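Local coordinates for protein AlyGC (Glaciecola chathamensis, PDB 5GKD) that probably degrades alginate as a polysaccharide lyase of family 6, cleaving the chain by elimination rather than hydrolysis, at residues A[185-190]-A[195-200]; A[289-294]-A[304-309]. All blocks are in the same frame, centred on the assembly; numbering follows the deposited sequence.

In the fold
Both contacts fold the end of a short strand back against the loop leading to the next strand, in two coils of the right-handed parallel beta-helix of the pectate-lyase-like lyases. Contact 1 comes first along the chain; the centres of contact 1 and contact 2 are 18 Å apart and their nearest atoms about 7 Å apart, without touching. Strands 185-188 and 289-292 lie on the same face of the beta-helix, separated by strands 214-219, 236-241 and 263-265, which carry Glu214, Arg240 and Arg264 of the carbonate pocket. The Ile187 side chain is about 13 Å from the calcium ion; that of Met292 is about 11 Å from it and about 6 Å from the carbonate, probably a crystallisation ion marking the pocket.

Contact 1: A[185-190]-A[195-200]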
ATOM      1  N   LEU A 185     -13.153 -24.949  -6.719  1.00 18.33           N
ATOM      2  CA  LEU A 185     -12.619 -26.307  -6.646  1.00 18.34           C
ATOM      3  C   LEU A 185     -11.605 -26.489  -7.770  1.00 17.53           C
ATOM      4  O   LEU A 185     -11.931 -26.280  -8.937  1.00 16.61           O
ATOM      5  CB  LEU A 185     -13.753 -27.340  -6.770  1.00 18.32           C
ATOM      6  CG  LEU A 185     -13.676 -28.789  -6.246  1.00 24.24           C
ATOM      7  CD1 LEU A 185     -14.456 -29.743  -7.131  1.00 22.83           C
ATOM      8  CD2 LEU A 185     -12.293 -29.296  -6.047  1.00 24.43           C
ATOM      9  N   ARG A 186     -10.387 -26.887  -7.431  1.00 20.17           N
ATOM     10  CA  ARG A 186      -9.359 -27.220  -8.410  1.00 16.51           C
ATOM     11  C   ARG A 186      -8.899 -28.657  -8.175  1.00 19.04           C
ATOM     12  O   ARG A 186      -8.537 -29.014  -7.053  1.00 19.76           O
ATOM     13  CB  ARG A 186      -8.171 -26.269  -8.296  1.00 18.17           C
ATOM     14  CG  ARG A 186      -7.032 -26.579  -9.258  1.00 19.30           C
ATOM     15  CD  ARG A 186      -5.815 -25.722  -8.942  1.00 19.29           C
ATOM     16  NE  ARG A 186      -5.049 -26.314  -7.853  1.00 19.59           N
ATOM     17  CZ  ARG A 186      -4.321 -25.627  -6.976  1.00 19.50           C
ATOM     18  NH1 ARG A 186      -4.248 -24.303  -7.061  1.00 21.59           N
ATOM     19  NH2 ARG A 186      -3.669 -26.261  -6.017  1.00 15.84           N
ATOM     20  N   ILE A 187      -8.897 -29.481  -9.214  1.00 18.75           N
ATOM     21  CA  ILE A 187      -8.477 -30.871  -9.056  1.00 17.56           C
ATOM     22  C   ILE A 187      -7.144 -31.037  -9.772  1.00 19.84           C
ATOM     23  O   ILE A 187      -7.083 -31.271 -10.985  1.00 18.71           O
ATOM     24  CB  ILE A 187      -9.528 -31.855  -9.565  1.00 17.32           C
ATOM     25  CG1 ILE A 187     -10.885 -31.507  -8.962  1.00 20.55           C
ATOM     26  CG2 ILE A 187      -9.157 -33.278  -9.160  1.00 18.37           C
ATOM     27  CD1 ILE A 187     -12.020 -32.297  -9.578  1.00 21.05           C
ATOM     28  N   GLY A 188      -6.071 -30.951  -9.014  1.00 18.02           N
ATOM     29  CA  GLY A 188      -4.758 -31.055  -9.588  1.00 17.13           C
ATOM     30  C   GLY A 188      -4.198 -29.701  -9.948  1.00 21.59           C
ATOM     31  O   GLY A 188      -4.706 -28.637  -9.579  1.00 20.84           O
ATOM     32  N   THR A 189      -3.135 -29.765 -10.735  1.00 21.27           N
ATOM     33  CA  THR A 189      -2.309 -28.622 -11.062  1.00 23.45           C
ATOM     34  C   THR A 189      -1.666 -28.943 -12.403  1.00 25.51           C
ATOM     35  O   THR A 189      -1.598 -30.108 -12.802  1.00 25.14           O
ATOM     36  CB  THR A 189      -1.295 -28.395  -9.927  1.00 27.58           C
ATOM     37  OG1 THR A 189      -1.425 -27.064  -9.405  1.00 31.38           O
ATOM     38  CG2 THR A 189       0.097 -28.671 -10.362  1.00 24.50           C
ATOM     39  N   SER A 190      -1.245 -27.914 -13.135  1.00 24.23           N
ATOM     40  CA  SER A 190      -0.742 -28.172 -14.482  1.00 23.41           C
ATOM     41  C   SER A 190       0.442 -29.144 -14.464  1.00 25.16           C
ATOM     42  O   SER A 190       0.537 -30.031 -15.319  1.00 21.79           O
ATOM     43  CB  SER A 190      -0.363 -26.856 -15.161  1.00 23.41           C
ATOM     44  OG  SER A 190       0.778 -26.301 -14.548  1.00 25.46           O
ATOM     45  N   THR A 195      -1.265 -36.971 -14.740  1.00 23.17           N
ATOM     46  CA  THR A 195      -1.484 -38.108 -13.861  1.00 21.86           C
ATOM     47  C   THR A 195      -2.981 -38.297 -13.667  1.00 21.34           C
ATOM     48  O   THR A 195      -3.768 -37.376 -13.871  1.00 21.67           O
ATOM     49  CB  THR A 195      -0.791 -37.913 -12.507  1.00 21.55           C
ATOM     50  OG1 THR A 195      -1.480 -36.915 -11.751  1.00 20.02           O
ATOM     51  CG2 THR A 195       0.652 -37.470 -12.702  1.00 18.69           C
ATOM     52  N   ASP A 196      -3.361 -39.515 -13.297  1.00 23.35           N
ATOM     53  CA  ASP A 196      -4.753 -39.884 -13.082  1.00 22.68           C
ATOM     54  C   ASP A 196      -5.107 -39.665 -11.618  1.00 23.98           C
ATOM     55  O   ASP A 196      -4.494 -40.266 -10.731  1.00 24.09           O
ATOM     56  CB  ASP A 196      -5.003 -41.345 -13.453  1.00 25.31           C
ATOM     57  CG  ASP A 196      -4.910 -41.608 -14.940  1.00 28.28           C
ATOM     58  OD1 ASP A 196      -5.154 -40.684 -15.740  1.00 31.60           O
ATOM     59  OD2 ASP A 196      -4.615 -42.755 -15.304  1.00 30.29           O
ATOM     60  N   SER A 197      -6.119 -38.841 -11.369  1.00 23.92           N
ATOM     61  CA  SER A 197      -6.557 -38.546 -10.016  1.00 19.23           C
ATOM     62  C   SER A 197      -7.725 -39.413  -9.556  1.00 20.27           C
ATOM     63  O   SER A 197      -7.757 -39.809  -8.392  1.00 21.73           O
ATOM     64  CB  SER A 197      -6.918 -37.061  -9.908  1.00 18.47           C
ATOM     65  OG  SER A 197      -7.373 -36.735  -8.612  1.00 20.46           O
ATOM     66  N   PHE A 198      -8.679 -39.719 -10.442  1.00 21.12           N
ATOM     67  CA  PHE A 198      -9.868 -40.527 -10.121  1.00 23.42           C
ATOM     68  C   PHE A 198     -10.732 -39.885  -9.038  1.00 22.86           C
ATOM     69  O   PHE A 198     -11.364 -40.577  -8.253  1.00 23.32           O
ATOM     70  CB  PHE A 198      -9.498 -41.949  -9.693  1.00 22.68           C
ATOM     71  CG  PHE A 198      -8.714 -42.729 -10.723  1.00 23.61           C
ATOM     72  CD1 PHE A 198      -9.069 -42.714 -12.052  1.00 25.96           C
ATOM     73  CD2 PHE A 198      -7.648 -43.518 -10.337  1.00 25.26           C
ATOM     74  CE1 PHE A 198      -8.355 -43.465 -12.993  1.00 28.94           C
ATOM     75  CE2 PHE A 198      -6.933 -44.262 -11.271  1.00 24.45           C
ATOM     76  CZ  PHE A 198      -7.285 -44.225 -12.600  1.00 24.59           C
ATOM     77  N   THR A 199     -10.769 -38.562  -8.981  1.00 23.25           N
ATOM     78  CA  THR A 199     -11.549 -37.868  -7.964  1.00 20.48           C
ATOM     79  C   THR A 199     -13.023 -37.809  -8.344  1.00 19.24           C
ATOM     80  O   THR A 199     -13.368 -37.516  -9.485  1.00 22.05           O
ATOM     81  CB  THR A 199     -11.019 -36.449  -7.773  1.00 17.72           C
ATOM     82  OG1 THR A 199      -9.661 -36.502  -7.309  1.00 21.06           O
ATOM     83  CG2 THR A 199     -11.876 -35.691  -6.777  1.00 18.51           C
ATOM     84  N   LEU A 200     -13.885 -38.051  -7.366  1.00 20.35           N
ATOM     85  CA  LEU A 200     -15.333 -38.037  -7.523  1.00 20.06           C
ATOM     86  C   LEU A 200     -15.900 -36.771  -6.886  1.00 20.32           C
ATOM     87  O   LEU A 200     -15.776 -36.576  -5.674  1.00 20.54           O
ATOM     88  CB  LEU A 200     -15.941 -39.283  -6.875  1.00 18.93           C
ATOM     89  CG  LEU A 200     -17.456 -39.441  -6.829  1.00 25.19           C
ATOM     90  CD1 LEU A 200     -17.941 -39.228  -8.235  1.00 30.21           C
ATOM     91  CD2 LEU A 200     -17.896 -40.831  -6.363  1.00 19.84           C
TER
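Ile187 and Thr199 reach toward each other tip to tip, and one methyl group, Ile187 CG2, makes all the touches across the contact. It lies 3.8 Å from Thr199 OG1, and Thr199 CB is almost as near. The same methyl approaches Ser197 OG at 3.9 Å, so it meets two hydroxyl oxygens as well as the Thr199 CB. With CG1 of Ile187 beside the backbone N (chi1 -50°), CG2 swings anti to that N and faces the loop.

The polar part belongs to the loop itself. Ser197 OG donates to Thr199 OG1 at 2.6 Å across the intervening Phe198, whose CB is turned away from the strand. Asn162 joins them through both ends of its amide, ND2 hydrogen-bonded to Ser197 OG and OD1 to Thr199 OG1. Both buried hydroxyls are thus satisfied and fixed in rotation. Loss of the Ser197 hydroxyl, as with an alanine here, would probably leave Asn162 ND2 without this acceptor and Thr199 OG1 without its donor.

Strand and loop here close part of one coil of the parallel beta-helix. Strand 185-188 pairs in parallel with 150-152 and 214-219, where Ile187 bonds through its backbone to Ser217. Ile187 also packs on Val201 of strand 200-207, Thr199 on Val152 of strand 150-152, and Asn223 OD1 from the next coil accepts the Thr199 backbone N-H.

Contact 2: A[289-294]-A[304-309]; sequences LTVMNG and HQVDNA
His304 enters the contact through its backbone: its carbonyl C lies 4.1 Å from Gly294 CA, while CB points away and the side chain packs on Asn267. The CA atoms of Gln305 and Gly294 are 4.0 Å apart, the nearest such pair between the segments, with Gln305 N 3.9 Å from Gly294 CA. A CB on Gly294 would collide with Gln305 N and His304 C, so this close backbone approach requires glycine. The fully extended Gln305 (chi1 175°, chi2 -178°) carries NE2 to a hydrogen bond with Ala335 O.

Val306 turns back toward the strand and does most of the side-chain work. Its CG1 meets Val291 CG1 at 3.8 Å, the two valines crossing at about a right angle, and Val306 CG2 lies 3.4 Å from Met292 O. Met292 O also accepts a bond from a water at 2.7 Å, and the water in turn accepts from Val306 N at 2.8 Å, so one molecule bridges the backbones where they do not bond directly. This is one coil of the parallel beta-helix: strand 289-292 lies between 263-265 and 322-326, and the chain comes round toward strand 310-317.

Beyond Val306 the loop fastens to its neighbouring coils. Asp307 OD1 accepts from Asn338 ND2, Asn308 ND2 donates to Asp269 OD1, and Ala309 bonds through its backbone N to Ser339 OG.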
ATOM      1  N   LEU A 289     -21.581 -23.134 -23.291  1.00 20.68           N
ATOM      2  CA  LEU A 289     -20.839 -24.286 -23.776  1.00 21.35           C
ATOM      3  C   LEU A 289     -19.686 -23.770 -24.617  1.00 19.92           C
ATOM      4  O   LEU A 289     -19.902 -22.977 -25.535  1.00 18.94           O
ATOM      5  CB  LEU A 289     -21.727 -25.215 -24.606  1.00 20.66           C
ATOM      6  CG  LEU A 289     -21.532 -26.742 -24.622  1.00 28.24           C
ATOM      7  CD1 LEU A 289     -22.006 -27.355 -25.966  1.00 18.73           C
ATOM      8  CD2 LEU A 289     -20.144 -27.225 -24.217  1.00 18.45           C
ATOM      9  N   THR A 290     -18.476 -24.229 -24.316  1.00 17.92           N
ATOM     10  CA  THR A 290     -17.275 -23.738 -24.975  1.00 19.36           C
ATOM     11  C   THR A 290     -16.392 -24.907 -25.370  1.00 20.05           C
ATOM     12  O   THR A 290     -16.018 -25.708 -24.512  1.00 21.12           O
ATOM     13  CB  THR A 290     -16.471 -22.805 -24.053  1.00 18.16           C
ATOM     14  OG1 THR A 290     -17.312 -21.747 -23.586  1.00 21.42           O
ATOM     15  CG2 THR A 290     -15.280 -22.227 -24.796  1.00 17.36           C
ATOM     16  N   VAL A 291     -16.019 -24.974 -26.642  1.00 17.95           N
ATOM     17  CA  VAL A 291     -15.018 -25.915 -27.110  1.00 17.25           C
ATOM     18  C   VAL A 291     -13.853 -25.085 -27.632  1.00 21.50           C
ATOM     19  O   VAL A 291     -13.970 -24.407 -28.661  1.00 21.20           O
ATOM     20  CB  VAL A 291     -15.558 -26.865 -28.185  1.00 23.12           C
ATOM     21  CG1 VAL A 291     -14.537 -27.952 -28.480  1.00 22.22           C
ATOM     22  CG2 VAL A 291     -16.871 -27.496 -27.731  1.00 20.16           C
ATOM     23  N   MET A 292     -12.734 -25.127 -26.923  1.00 19.20           N
ATOM     24  CA  MET A 292     -11.635 -24.214 -27.192  1.00 19.99           C
ATOM     25  C   MET A 292     -10.728 -24.706 -28.315  1.00 21.81           C
ATOM     26  O   MET A 292     -10.623 -25.905 -28.592  1.00 23.43           O
ATOM     27  CB  MET A 292     -10.794 -24.001 -25.936  1.00 18.26           C
ATOM     28  CG  MET A 292     -11.315 -22.919 -25.015  1.00 17.50           C
ATOM     29  SD  MET A 292     -10.094 -22.398 -23.788  1.00 24.10           S
ATOM     30  CE  MET A 292      -8.900 -21.543 -24.824  1.00 17.76           C
ATOM     31  N   ASN A 293     -10.079 -23.749 -28.966  1.00 22.55           N
ATOM     32  CA  ASN A 293      -8.861 -24.012 -29.715  1.00 22.31           C
ATOM     33  C   ASN A 293      -7.705 -24.202 -28.750  1.00 24.62           C
ATOM     34  O   ASN A 293      -7.686 -23.617 -27.671  1.00 24.90           O
ATOM     35  CB  ASN A 293      -8.545 -22.849 -30.660  1.00 22.72           C
ATOM     36  CG  ASN A 293      -8.898 -23.163 -32.104  1.00 21.16           C
ATOM     37  OD1 ASN A 293      -9.807 -23.930 -32.363  1.00 25.04           O
ATOM     38  ND2 ASN A 293      -8.141 -22.607 -33.041  1.00 22.52           N
ATOM     39  N   GLY A 294      -6.737 -25.029 -29.150  1.00 21.36           N
ATOM     40  CA  GLY A 294      -5.525 -25.243 -28.398  1.00 20.05           C
ATOM     41  C   GLY A 294      -4.293 -24.737 -29.138  1.00 22.94           C
ATOM     42  O   GLY A 294      -4.366 -24.172 -30.221  1.00 22.76           O
ATOM     43  N   HIS A 304      -4.306 -27.399 -24.553  1.00 23.02           N
ATOM     44  CA  HIS A 304      -4.166 -28.554 -25.407  1.00 23.10           C
ATOM     45  C   HIS A 304      -5.369 -28.733 -26.316  1.00 22.75           C
ATOM     46  O   HIS A 304      -6.484 -28.584 -25.890  1.00 20.53           O
ATOM     47  CB  HIS A 304      -3.860 -29.798 -24.603  1.00 21.23           C
ATOM     48  CG  HIS A 304      -2.627 -29.687 -23.787  1.00 24.81           C
ATOM     49  ND1 HIS A 304      -2.550 -28.896 -22.677  1.00 22.15           N
ATOM     50  CD2 HIS A 304      -1.416 -30.265 -23.918  1.00 27.66           C
ATOM     51  CE1 HIS A 304      -1.354 -28.987 -22.161  1.00 24.58           C
ATOM     52  NE2 HIS A 304      -0.641 -29.800 -22.899  1.00 25.91           N
ATOM     53  N   GLN A 305      -5.103 -29.044 -27.573  1.00 25.77           N
ATOM     54  CA  GLN A 305      -6.130 -29.169 -28.596  1.00 21.22           C
ATOM     55  C   GLN A 305      -7.238 -30.120 -28.159  1.00 21.52           C
ATOM     56  O   GLN A 305      -6.979 -31.180 -27.588  1.00 21.84           O
ATOM     57  CB  GLN A 305      -5.479 -29.670 -29.884  1.00 22.98           C
ATOM     58  CG  GLN A 305      -6.433 -29.966 -31.046  1.00 24.35           C
ATOM     59  CD  GLN A 305      -5.697 -30.505 -32.259  1.00 25.98           C
ATOM     60  OE1 GLN A 305      -4.872 -31.408 -32.138  1.00 26.83           O
ATOM     61  NE2 GLN A 305      -5.983 -29.944 -33.433  1.00 24.46           N
ATOM     62  N   VAL A 306      -8.482 -29.729 -28.418  1.00 21.75           N
ATOM     63  CA  VAL A 306      -9.600 -30.630 -28.166  1.00 21.63           C
ATOM     64  C   VAL A 306      -9.554 -31.781 -29.163  1.00 22.75           C
ATOM     65  O   VAL A 306      -9.531 -31.576 -30.382  1.00 23.30           O
ATOM     66  CB  VAL A 306     -10.937 -29.880 -28.243  1.00 20.28           C
ATOM     67  CG1 VAL A 306     -12.075 -30.865 -28.244  1.00 19.78           C
ATOM     68  CG2 VAL A 306     -11.073 -28.964 -27.069  1.00 18.43           C
ATOM     69  N   ASP A 307      -9.552 -33.000 -28.642  1.00 24.87           N
ATOM     70  CA  ASP A 307      -9.346 -34.213 -29.421  1.00 22.87           C
ATOM     71  C   ASP A 307     -10.245 -35.278 -28.822  1.00 25.48           C
ATOM     72  O   ASP A 307     -10.115 -35.590 -27.637  1.00 20.80           O
ATOM     73  CB  ASP A 307      -7.874 -34.634 -29.362  1.00 25.53           C
ATOM     74  CG  ASP A 307      -7.544 -35.817 -30.245  1.00 27.74           C
ATOM     75  OD1 ASP A 307      -8.447 -36.394 -30.878  1.00 29.66           O
ATOM     76  OD2 ASP A 307      -6.342 -36.167 -30.299  1.00 35.53           O
ATOM     77  N   ASN A 308     -11.174 -35.806 -29.624  1.00 23.66           N
ATOM     78  CA  ASN A 308     -12.078 -36.863 -29.177  1.00 21.24           C
ATOM     79  C   ASN A 308     -12.940 -36.409 -27.992  1.00 22.33           C
ATOM     80  O   ASN A 308     -13.121 -37.134 -27.013  1.00 22.93           O
ATOM     81  CB  ASN A 308     -11.291 -38.137 -28.839  1.00 22.26           C
ATOM     82  CG  ASN A 308     -12.183 -39.344 -28.622  1.00 23.44           C
ATOM     83  OD1 ASN A 308     -13.247 -39.449 -29.206  1.00 26.33           O
ATOM     84  ND2 ASN A 308     -11.751 -40.251 -27.769  1.00 27.62           N
ATOM     85  N   ALA A 309     -13.469 -35.198 -28.068  1.00 22.10           N
ATOM     86  CA  ALA A 309     -14.554 -34.814 -27.175  1.00 21.31           C
ATOM     87  C   ALA A 309     -15.851 -35.504 -27.589  1.00 21.20           C
ATOM     88  O   ALA A 309     -16.090 -35.766 -28.769  1.00 23.23           O
ATOM     89  CB  ALA A 309     -14.757 -33.298 -27.185  1.00 16.63           C
TER
HETATM   90  O   HOH W   1      -9.189 -27.594 -30.166  1.00 18.51           O